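N-(5'-phosphoribosyl)anthranilate isomerase (Pyrococcus furiosus, PDB 4AAJ) catalyses the isomerisation of N-(5-phospho-beta-D-ribosyl)anthranilate to 1-(2-carboxyphenylamino)-1-deoxy-D-ribulose 5-phosphate, the third step from chorismate to tryptophan. Local coordinates at residues A[73-78]-A[95-100]; A[79-84]-A[108-113]; A[102-107]-A[142-147]; A[149-154]-A[175-180]. All blocks are in the same frame, centred on the assembly; numbering follows the deposited sequence.

In the fold
Contacts 1 and 4 lie in the eight-stranded parallel barrel, their centres about 8 and 7 Å from that of the chain; contacts 2 and 3 lie farther out, about 18 and 16 Å, in the layer of helices. The two strand pairs are ladders of backbone hydrogen bonds with mostly apolar side chains, and they meet inside the barrel where Gln97 packs on Leu151. The outer pair has no direct hydrogen bond between its segments: contact 2 is packing round Phe81 and Leu110, contact 3 packing round Tyr145 plus one bridging water. Helix 104-114 serves both, and Trp84 ties contact 2 to contact 1 through Met78.

Contact 1 (A[73-78]-A[95-100]); sequences FLVSTM and YIQVHS
Phe73 and Tyr95 meet at an oblique angle, their ring planes 55° apart, and the close touch is made by an aliphatic carbon: Tyr95 CB sits over the centre of one Phe73 face, 3.7 Å from the ring centroid, a CH-pi contact. The edge of the same Phe73 ring is turned to the next peptide, with CD2 3.5 Å from Ile96 O. Phe73 CG stands anti to its own carbonyl carbon (chi1 -79°), which lays the ring across the start of strand 95-98. Farther along, Val75 and Gln97 run side by side in the same direction, Val75 CG1 lying 3.7 Å from Gln97 NE2 while CG2 rests on Gln97 CB. Gln97 is extended beyond CG and reaches Lys24 NZ with OE1. The two segments are neighbouring parallel strands of the TIM barrel, joined through helix 81-91 as a beta-alpha-beta unit, with Val75 and Gln97 on the inner face and Leu74, Ile96, Ser76 and Val98 on the face turned to the helices. Four backbone hydrogen bonds zip them together, from Leu74 N to Tyr95 O at 2.8 Å through to His99 N to Ser76 O at 2.9 Å. Past the strands, Thr77 CG2 is 3.5 Å from His99 O. Ser76 OG accepts from Met78 N in an ST turn and also bonds Val48 O. Ser100 OG donates to Met78 O at 2.7 Å from above the carbonyl plane.

Contact 2 (A[79-84]-A[108-113]); sequences VGFSEW and DTLKKE
Phe81 slides its ring past Leu110 in the opposite direction, CE1 coming to 3.7 Å from Leu110 CD2. The same ring carbon touches Thr109, whose CG2 lies 3.5 Å from Phe81 CE1, the two side chains crossing at about a right angle. At the far corner Phe81 CZ meets Glu113 OE1, also at 3.5 Å; this oxygen lies near the ring plane, at the edge, where the slightly positive C-H rim faces a carboxylate turned 43° from it. Leu110 divides its branches, CD2 going to Phe81 and CD1 to Trp84 CB, 3.6 Å away. Phe81 CG stands anti to the backbone N (chi1 165°), which carries the ring out from helix 81-91 to helix 104-114. Were Phe81 replaced by an alanine, a gap is likely to open beside Leu110 CD2 and Thr109 CG2, and Glu113 would lose its aromatic neighbour. Behind this first shell, Glu83 folds back over the helix start: its OE2 accepts from Gly80 N at 3.1 Å on the anti lone pair, and from Val79 N from above the carboxylate plane. Gly80 itself is the N-cap residue and its O receives Trp84 N. Thr109 OG1 bonds back to Gln105 O within its own helix, which is consistent with the methyl being held toward Phe81. The indole of Trp84 points inward, NE1 bonding Met78 O, and rests on Leu74, Ser76, Ile96 and Val98, and Leu110 also touches Ile96, so the two adjacent barrel helices are seated together on strands 72-76 and 95-98.

Contact 3 (A[102-107]-A[142-147]); sequences ALPQTI and ISRYNA
Pro104 CG lies over one face of the Tyr145 ring, offset toward the rim and 4.0 Å from the ring centroid in a CH-pi contact, while Pro104 CD is 3.5 Å from Tyr145 CE2. The Ile107 and Tyr145 side chains cross at about a right angle, Ile107 CD1 being 3.6 Å from Tyr145 CD2. With CG anti to the carbonyl carbon (chi1 -59°), Tyr145 reaches back over the beginning of helix 104-114, where Leu103 is the N-cap. This joins the first turn of one outer helix of the TIM barrel to the end of the next, helix 131-144, and the turn that follows it; Lys120, from strand 117-123 between them, adds a cation-pi contact to Tyr145. Two carbonyl oxygens face C-H groups: Ala102 O comes in the ring plane to 3.1 Å from Tyr145 CE2, at the ring edge, and Arg144 O lies 3.4 Å from Pro104 CB. The guanidinium arm packs instead, Arg144, bent at chi3, bringing NE to 3.9 Å from Pro104 CG and spreading its guanidinium with one face under Tyr145 OH. A single water bridges the segments, donating to Pro104 O at 2.9 Å and accepting from Asn146 N at 2.7 Å.

Contact 4 (A[149-154]-A[175-180]); sequences MVLLDT and PVIVAG
Ile177 N donates to Val150 O at 2.8 Å and 172°, a nearly straight bond at the start of a parallel strand pair. The ladder continues from Leu152 N to Ile177 O and from Ala179 N to Leu152 O. It ends where Ala179 O takes Thr154 N, with a weak second bond from Thr154 OG1, although Thr154 is poorly ordered. On the inner face Leu151, CG anti to the backbone N (chi1 171°), reaches across to its neighbours: CD1 is 3.8 Å from both Ile177 CG2 and Ala179 CB. On the outer face Val150 and Val176 point the same way, their CG1 atoms 3.8 Å apart. Met149 CG lies 3.7 Å from Ile177 CG1; bends at chi2 and chi3 then carry CE to 4.1 Å from Pro175 CB. With a serine in place of Met149, the packing on Ile177 CG1 would probably be lost and the Pro175 ring left without its methyl neighbour. Gly180 has backbone angles at which a CB would press on the preceding carbonyl O; its nearest atoms are about 4 Å from a sulfate ion, probably from the crystallisation liquor. These are adjacent strands of the closed barrel, flanked by strands 117-123 and 198-201, with helix 165-173 covering Leu152 and Val176.

Contact 1 (A[73-78]-A[95-100])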
# COMPACT_ATOMS: atom_id res chain seq x y z
N PHE A 73 -2.70 -3.58 -6.80
CA PHE A 73 -3.64 -3.46 -5.71
C PHE A 73 -4.77 -2.50 -6.10
O PHE A 73 -4.51 -1.41 -6.57
CB PHE A 73 -2.92 -2.96 -4.45
CG PHE A 73 -2.16 -4.06 -3.74
CD1 PHE A 73 -0.89 -4.45 -4.18
CD2 PHE A 73 -2.74 -4.72 -2.66
CE1 PHE A 73 -0.21 -5.50 -3.54
CE2 PHE A 73 -2.06 -5.75 -2.01
CZ PHE A 73 -0.80 -6.14 -2.45
N LEU A 74 -6.01 -2.94 -5.90
CA LEU A 74 -7.17 -2.03 -5.99
C LEU A 74 -7.27 -1.31 -4.64
O LEU A 74 -7.57 -1.93 -3.62
CB LEU A 74 -8.42 -2.84 -6.28
CG LEU A 74 -9.71 -2.09 -6.63
CD1 LEU A 74 -9.53 -1.49 -8.02
CD2 LEU A 74 -10.89 -3.05 -6.58
N VAL A 75 -6.97 -0.01 -4.64
CA VAL A 75 -6.79 0.77 -3.40
C VAL A 75 -8.02 1.63 -3.22
O VAL A 75 -8.39 2.34 -4.14
CB VAL A 75 -5.57 1.70 -3.50
CG1 VAL A 75 -5.34 2.48 -2.21
CG2 VAL A 75 -4.30 0.91 -3.88
N SER A 76 -8.65 1.56 -2.06
CA SER A 76 -9.85 2.37 -1.86
C SER A 76 -10.14 2.64 -0.38
O SER A 76 -9.70 1.89 0.51
CB SER A 76 -11.04 1.67 -2.47
OG SER A 76 -12.20 2.50 -2.49
N THR A 77 -10.89 3.72 -0.14
CA THR A 77 -11.39 4.02 1.20
C THR A 77 -12.80 3.48 1.40
O THR A 77 -13.42 3.73 2.43
CB THR A 77 -11.38 5.55 1.43
OG1 THR A 77 -12.13 6.18 0.39
CG2 THR A 77 -9.96 6.09 1.42
N MET A 78 -13.32 2.72 0.43
CA MET A 78 -14.63 2.09 0.60
C MET A 78 -14.69 1.29 1.90
O MET A 78 -13.71 0.66 2.29
CB MET A 78 -14.93 1.14 -0.55
CG MET A 78 -15.25 1.83 -1.86
SD MET A 78 -15.58 0.62 -3.14
CE MET A 78 -13.96 -0.12 -3.37
N TYR A 95 -5.81 -8.34 -5.87
CA TYR A 95 -5.14 -7.73 -4.73
C TYR A 95 -5.93 -6.50 -4.38
O TYR A 95 -6.24 -5.70 -5.28
CB TYR A 95 -3.72 -7.29 -5.11
CG TYR A 95 -2.82 -8.45 -5.48
CD1 TYR A 95 -2.81 -8.96 -6.78
CD2 TYR A 95 -1.99 -9.04 -4.52
CE1 TYR A 95 -1.99 -10.04 -7.12
CE2 TYR A 95 -1.18 -10.12 -4.84
CZ TYR A 95 -1.18 -10.61 -6.14
OH TYR A 95 -0.36 -11.67 -6.45
N ILE A 96 -6.25 -6.34 -3.10
CA ILE A 96 -6.91 -5.10 -2.64
C ILE A 96 -6.19 -4.46 -1.47
O ILE A 96 -5.54 -5.15 -0.67
CB ILE A 96 -8.40 -5.31 -2.30
CG1 ILE A 96 -8.59 -6.13 -1.01
CG2 ILE A 96 -9.13 -5.94 -3.49
CD1 ILE A 96 -10.05 -6.20 -0.55
N GLN A 97 -6.30 -3.14 -1.40
CA GLN A 97 -5.69 -2.39 -0.32
C GLN A 97 -6.79 -1.59 0.32
O GLN A 97 -7.38 -0.70 -0.30
CB GLN A 97 -4.56 -1.52 -0.83
CG GLN A 97 -3.92 -0.64 0.23
CD GLN A 97 -2.71 0.08 -0.32
OE1 GLN A 97 -1.90 -0.52 -1.03
NE2 GLN A 97 -2.59 1.36 -0.02
N VAL A 98 -7.12 -1.96 1.55
CA VAL A 98 -8.25 -1.36 2.24
C VAL A 98 -7.79 -0.24 3.17
O VAL A 98 -7.03 -0.49 4.12
CB VAL A 98 -9.02 -2.44 3.05
CG1 VAL A 98 -10.21 -1.81 3.75
CG2 VAL A 98 -9.47 -3.58 2.13
N HIS A 99 -8.22 0.99 2.89
CA HIS A 99 -7.95 2.12 3.79
C HIS A 99 -9.24 2.65 4.34
O HIS A 99 -9.73 3.72 3.98
CB HIS A 99 -7.12 3.21 3.09
CG HIS A 99 -6.79 4.41 3.97
ND1 HIS A 99 -6.66 4.32 5.31
CD2 HIS A 99 -6.55 5.74 3.64
CE1 HIS A 99 -6.37 5.53 5.82
NE2 HIS A 99 -6.29 6.40 4.79
N SER A 100 -9.83 1.87 5.26
CA SER A 100 -11.12 2.24 5.86
C SER A 100 -11.40 1.39 7.08
O SER A 100 -10.61 0.51 7.38
CB SER A 100 -12.27 2.03 4.88
OG SER A 100 -12.49 0.65 4.66

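Contact 2 (A[79-84]-A[108-113])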
# COMPACT_ATOMS: atom_id res chain seq x y z
N VAL A 79 -15.85 1.33 2.54
CA VAL A 79 -16.10 0.66 3.80
C VAL A 79 -16.93 -0.62 3.58
O VAL A 79 -16.69 -1.64 4.22
CB VAL A 79 -16.87 1.58 4.78
CG1 VAL A 79 -17.18 0.84 6.08
CG2 VAL A 79 -16.08 2.85 5.07
N GLY A 80 -17.88 -0.54 2.66
CA GLY A 80 -18.92 -1.57 2.54
C GLY A 80 -18.50 -2.85 1.85
O GLY A 80 -17.89 -2.83 0.77
N PHE A 81 -18.84 -3.97 2.49
CA PHE A 81 -18.60 -5.30 1.92
C PHE A 81 -19.03 -5.34 0.46
O PHE A 81 -18.28 -5.78 -0.41
CB PHE A 81 -19.33 -6.38 2.73
CG PHE A 81 -19.43 -7.70 2.02
CD1 PHE A 81 -18.30 -8.50 1.83
CD2 PHE A 81 -20.66 -8.15 1.52
CE1 PHE A 81 -18.40 -9.71 1.15
CE2 PHE A 81 -20.76 -9.36 0.85
CZ PHE A 81 -19.63 -10.13 0.66
N SER A 82 -20.25 -4.89 0.18
CA SER A 82 -20.80 -5.00 -1.17
C SER A 82 -20.26 -4.01 -2.21
O SER A 82 -20.22 -4.33 -3.40
CB SER A 82 -22.32 -5.03 -1.15
OG SER A 82 -22.75 -6.17 -0.41
N GLU A 83 -19.83 -2.82 -1.79
CA GLU A 83 -19.16 -1.96 -2.76
C GLU A 83 -17.77 -2.52 -3.12
O GLU A 83 -17.37 -2.41 -4.26
CB GLU A 83 -19.09 -0.47 -2.37
CG GLU A 83 -18.53 -0.17 -0.99
CD GLU A 83 -18.60 1.32 -0.64
OE1 GLU A 83 -18.83 2.15 -1.54
OE2 GLU A 83 -18.41 1.65 0.55
N TRP A 84 -17.08 -3.11 -2.15
CA TRP A 84 -15.84 -3.86 -2.44
C TRP A 84 -16.04 -4.99 -3.41
O TRP A 84 -15.32 -5.09 -4.41
CB TRP A 84 -15.20 -4.36 -1.15
CG TRP A 84 -14.25 -3.36 -0.57
CD1 TRP A 84 -14.40 -2.61 0.59
CD2 TRP A 84 -12.97 -2.95 -1.13
NE1 TRP A 84 -13.32 -1.79 0.79
CE2 TRP A 84 -12.41 -1.95 -0.21
CE3 TRP A 84 -12.22 -3.32 -2.26
CZ2 TRP A 84 -11.18 -1.35 -0.44
CZ3 TRP A 84 -10.98 -2.71 -2.46
CH2 TRP A 84 -10.47 -1.75 -1.58
N ASP A 108 -12.77 -10.76 5.79
CA ASP A 108 -12.73 -12.21 5.76
C ASP A 108 -13.60 -12.79 4.65
O ASP A 108 -13.18 -13.72 3.95
CB ASP A 108 -13.11 -12.80 7.12
CG ASP A 108 -12.62 -14.23 7.29
OD1 ASP A 108 -11.48 -14.53 6.87
OD2 ASP A 108 -13.39 -15.05 7.83
N THR A 109 -14.80 -12.24 4.48
CA THR A 109 -15.72 -12.71 3.44
C THR A 109 -15.24 -12.38 2.02
O THR A 109 -15.42 -13.18 1.10
CB THR A 109 -17.16 -12.19 3.68
OG1 THR A 109 -17.56 -12.49 5.02
CG2 THR A 109 -18.14 -12.84 2.71
N LEU A 110 -14.61 -11.21 1.83
CA LEU A 110 -14.00 -10.89 0.55
C LEU A 110 -12.91 -11.89 0.17
O LEU A 110 -12.82 -12.30 -0.99
CB LEU A 110 -13.44 -9.46 0.52
CG LEU A 110 -14.44 -8.31 0.66
CD1 LEU A 110 -13.67 -7.01 0.83
CD2 LEU A 110 -15.39 -8.23 -0.52
N LYS A 111 -12.09 -12.29 1.14
CA LYS A 111 -11.05 -13.31 0.90
C LYS A 111 -11.64 -14.64 0.45
O LYS A 111 -11.16 -15.23 -0.51
CB LYS A 111 -10.19 -13.52 2.14
CG LYS A 111 -9.20 -12.39 2.41
CD LYS A 111 -8.45 -12.56 3.73
CE LYS A 111 -7.68 -13.87 3.82
NZ LYS A 111 -6.62 -14.04 2.78
N LYS A 112 -12.68 -15.10 1.14
CA LYS A 112 -13.28 -16.41 0.85
C LYS A 112 -13.99 -16.41 -0.49
O LYS A 112 -13.72 -17.27 -1.34
CB LYS A 112 -14.23 -16.85 1.97
CG LYS A 112 -13.60 -16.92 3.35
CD LYS A 112 -12.34 -17.76 3.39
CE LYS A 112 -11.56 -17.57 4.68
NZ LYS A 112 -12.38 -17.85 5.89
N GLU A 113 -14.88 -15.45 -0.69
CA GLU A 113 -15.69 -15.37 -1.91
C GLU A 113 -14.87 -15.10 -3.15
O GLU A 113 -15.14 -15.65 -4.22
CB GLU A 113 -16.80 -14.33 -1.74
CG GLU A 113 -17.71 -14.17 -2.95
CD GLU A 113 -18.96 -13.34 -2.67
OE1 GLU A 113 -19.11 -12.84 -1.54
OE2 GLU A 113 -19.78 -13.18 -3.60

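Contact 3 (A[102-107]-A[142-147])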
# COMPACT_ATOMS: atom_id res chain seq x y z
N ALA A 102 -13.76 -0.81 7.27
CA ALA A 102 -14.42 -2.05 6.86
C ALA A 102 -14.14 -3.12 7.91
O ALA A 102 -13.00 -3.33 8.31
CB ALA A 102 -13.92 -2.50 5.49
N LEU A 103 -15.20 -3.79 8.35
CA LEU A 103 -15.10 -4.73 9.47
C LEU A 103 -14.24 -5.96 9.14
O LEU A 103 -14.13 -6.35 7.98
CB LEU A 103 -16.51 -5.16 9.90
CG LEU A 103 -17.42 -4.08 10.51
CD1 LEU A 103 -18.85 -4.60 10.62
CD2 LEU A 103 -16.93 -3.62 11.88
N PRO A 104 -13.62 -6.57 10.17
CA PRO A 104 -12.94 -7.85 9.97
C PRO A 104 -13.81 -8.84 9.18
O PRO A 104 -13.30 -9.54 8.29
CB PRO A 104 -12.74 -8.36 11.39
CG PRO A 104 -12.60 -7.11 12.21
CD PRO A 104 -13.54 -6.13 11.58
N GLN A 105 -15.11 -8.87 9.47
CA GLN A 105 -16.04 -9.80 8.81
C GLN A 105 -16.12 -9.57 7.30
O GLN A 105 -16.25 -10.51 6.53
CB GLN A 105 -17.44 -9.73 9.43
CG GLN A 105 -17.53 -10.31 10.83
CD GLN A 105 -17.02 -9.40 11.93
OE1 GLN A 105 -16.54 -8.28 11.67
NE2 GLN A 105 -17.12 -9.86 13.17
N THR A 106 -16.07 -8.30 6.90
CA THR A 106 -16.08 -7.92 5.50
C THR A 106 -14.79 -8.38 4.82
O THR A 106 -14.82 -8.99 3.75
CB THR A 106 -16.22 -6.39 5.38
OG1 THR A 106 -17.55 -6.00 5.73
CG2 THR A 106 -15.92 -5.92 3.96
N ILE A 107 -13.66 -8.11 5.46
CA ILE A 107 -12.37 -8.52 4.92
C ILE A 107 -12.31 -10.04 4.77
O ILE A 107 -11.88 -10.56 3.73
CB ILE A 107 -11.21 -7.97 5.78
CG1 ILE A 107 -11.03 -6.47 5.50
CG2 ILE A 107 -9.94 -8.77 5.55
CD1 ILE A 107 -10.16 -5.74 6.50
N ILE A 142 -4.53 -4.83 14.85
CA ILE A 142 -4.16 -5.64 13.68
C ILE A 142 -4.65 -7.09 13.78
O ILE A 142 -5.25 -7.62 12.84
CB ILE A 142 -2.63 -5.56 13.43
CG1 ILE A 142 -2.25 -4.16 12.89
CG2 ILE A 142 -2.14 -6.65 12.49
CD1 ILE A 142 -0.78 -3.82 13.00
N SER A 143 -4.42 -7.73 14.93
CA SER A 143 -4.84 -9.13 15.14
C SER A 143 -6.37 -9.32 15.10
O SER A 143 -6.85 -10.44 15.02
CB SER A 143 -4.23 -9.70 16.44
OG SER A 143 -4.74 -9.03 17.59
N ARG A 144 -7.11 -8.21 15.16
CA ARG A 144 -8.57 -8.21 15.02
C ARG A 144 -9.03 -8.45 13.57
O ARG A 144 -10.04 -9.11 13.33
CB ARG A 144 -9.13 -6.88 15.55
CG ARG A 144 -10.64 -6.74 15.52
CD ARG A 144 -11.05 -5.36 16.00
NE ARG A 144 -12.27 -4.88 15.34
CZ ARG A 144 -12.69 -3.61 15.36
NH1 ARG A 144 -11.99 -2.68 16.00
NH2 ARG A 144 -13.81 -3.28 14.73
N TYR A 145 -8.27 -7.92 12.62
CA TYR A 145 -8.52 -8.17 11.20
C TYR A 145 -7.68 -9.37 10.76
O TYR A 145 -6.70 -9.71 11.41
CB TYR A 145 -8.20 -6.93 10.36
CG TYR A 145 -9.00 -5.70 10.76
CD1 TYR A 145 -8.64 -4.95 11.88
CD2 TYR A 145 -10.11 -5.30 10.03
CE1 TYR A 145 -9.37 -3.84 12.25
CE2 TYR A 145 -10.84 -4.19 10.40
CZ TYR A 145 -10.47 -3.46 11.51
OH TYR A 145 -11.20 -2.35 11.88
N ASN A 146 -8.09 -10.02 9.67
CA ASN A 146 -7.35 -11.17 9.15
C ASN A 146 -6.69 -10.81 7.81
O ASN A 146 -6.83 -11.51 6.81
CB ASN A 146 -8.30 -12.37 9.01
CG ASN A 146 -7.60 -13.61 8.49
OD1 ASN A 146 -6.52 -13.97 8.95
ND2 ASN A 146 -8.22 -14.28 7.51
N ALA A 147 -5.95 -9.69 7.81
CA ALA A 147 -5.34 -9.18 6.59
C ALA A 147 -4.09 -9.98 6.23
O ALA A 147 -3.35 -10.42 7.11
CB ALA A 147 -5.02 -7.70 6.73
O HOH W 1 -10.62 -10.38 8.82

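Contact 4 (A[149-154]-A[175-180])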
# COMPACT_ATOMS: atom_id res chain seq x y z
N MET A 149 -1.55 -8.70 4.56
CA MET A 149 -0.40 -7.81 4.75
C MET A 149 -0.87 -6.55 5.45
O MET A 149 -2.00 -6.12 5.26
CB MET A 149 0.27 -7.47 3.40
CG MET A 149 1.52 -6.59 3.48
SD MET A 149 2.82 -7.17 4.61
CE MET A 149 3.29 -8.69 3.78
N VAL A 150 0.01 -5.99 6.28
CA VAL A 150 -0.29 -4.75 6.98
C VAL A 150 0.46 -3.60 6.31
O VAL A 150 1.67 -3.68 6.06
CB VAL A 150 0.10 -4.85 8.48
CG1 VAL A 150 0.19 -3.47 9.12
CG2 VAL A 150 -0.90 -5.70 9.24
N LEU A 151 -0.25 -2.52 6.04
CA LEU A 151 0.38 -1.31 5.56
C LEU A 151 0.27 -0.29 6.69
O LEU A 151 -0.81 -0.15 7.27
CB LEU A 151 -0.30 -0.81 4.29
CG LEU A 151 0.09 0.57 3.75
CD1 LEU A 151 1.50 0.61 3.20
CD2 LEU A 151 -0.91 1.01 2.67
N LEU A 152 1.38 0.35 7.03
CA LEU A 152 1.38 1.38 8.07
C LEU A 152 1.57 2.75 7.43
O LEU A 152 2.56 2.98 6.75
CB LEU A 152 2.50 1.13 9.10
CG LEU A 152 2.47 -0.17 9.91
CD1 LEU A 152 3.63 -0.16 10.92
CD2 LEU A 152 1.14 -0.39 10.61
N ASP A 153 0.59 3.63 7.65
CA ASP A 153 0.62 5.00 7.11
C ASP A 153 1.23 5.95 8.11
O ASP A 153 0.68 6.12 9.20
CB ASP A 153 -0.79 5.52 6.82
CG ASP A 153 -1.52 4.70 5.80
OD1 ASP A 153 -0.91 4.30 4.79
OD2 ASP A 153 -2.73 4.48 6.01
N THR A 154 2.34 6.58 7.73
CA THR A 154 2.98 7.62 8.54
C THR A 154 2.20 8.94 8.46
O THR A 154 1.88 9.42 7.37
CB THR A 154 4.45 7.84 8.11
OG1 THR A 154 5.22 6.68 8.45
CG2 THR A 154 5.06 9.07 8.81
N PRO A 175 5.13 -8.78 9.65
CA PRO A 175 5.54 -8.17 8.38
C PRO A 175 4.69 -6.94 8.12
O PRO A 175 3.48 -7.00 8.25
CB PRO A 175 5.18 -9.25 7.34
CG PRO A 175 5.05 -10.52 8.12
CD PRO A 175 4.48 -10.08 9.44
N VAL A 176 5.34 -5.82 7.80
CA VAL A 176 4.62 -4.60 7.43
C VAL A 176 5.22 -3.93 6.21
O VAL A 176 6.42 -4.04 5.95
CB VAL A 176 4.54 -3.54 8.56
CG1 VAL A 176 3.92 -4.10 9.83
CG2 VAL A 176 5.91 -2.96 8.86
N ILE A 177 4.38 -3.21 5.47
CA ILE A 177 4.83 -2.28 4.45
C ILE A 177 4.64 -0.90 5.05
O ILE A 177 3.59 -0.63 5.61
CB ILE A 177 3.96 -2.40 3.16
CG1 ILE A 177 3.90 -3.85 2.68
CG2 ILE A 177 4.44 -1.45 2.07
CD1 ILE A 177 5.22 -4.45 2.28
N VAL A 178 5.66 -0.06 4.99
CA VAL A 178 5.55 1.27 5.58
C VAL A 178 5.39 2.33 4.47
O VAL A 178 5.97 2.21 3.40
CB VAL A 178 6.74 1.54 6.54
CG1 VAL A 178 8.05 1.66 5.77
CG2 VAL A 178 6.48 2.75 7.43
N ALA A 179 4.54 3.33 4.70
CA ALA A 179 4.31 4.36 3.70
C ALA A 179 4.10 5.71 4.36
O ALA A 179 3.72 5.79 5.53
CB ALA A 179 3.10 4.02 2.84
N GLY A 180 4.34 6.77 3.59
CA GLY A 180 4.05 8.12 4.04
C GLY A 180 5.27 8.99 3.89
O GLY A 180 6.23 8.89 4.68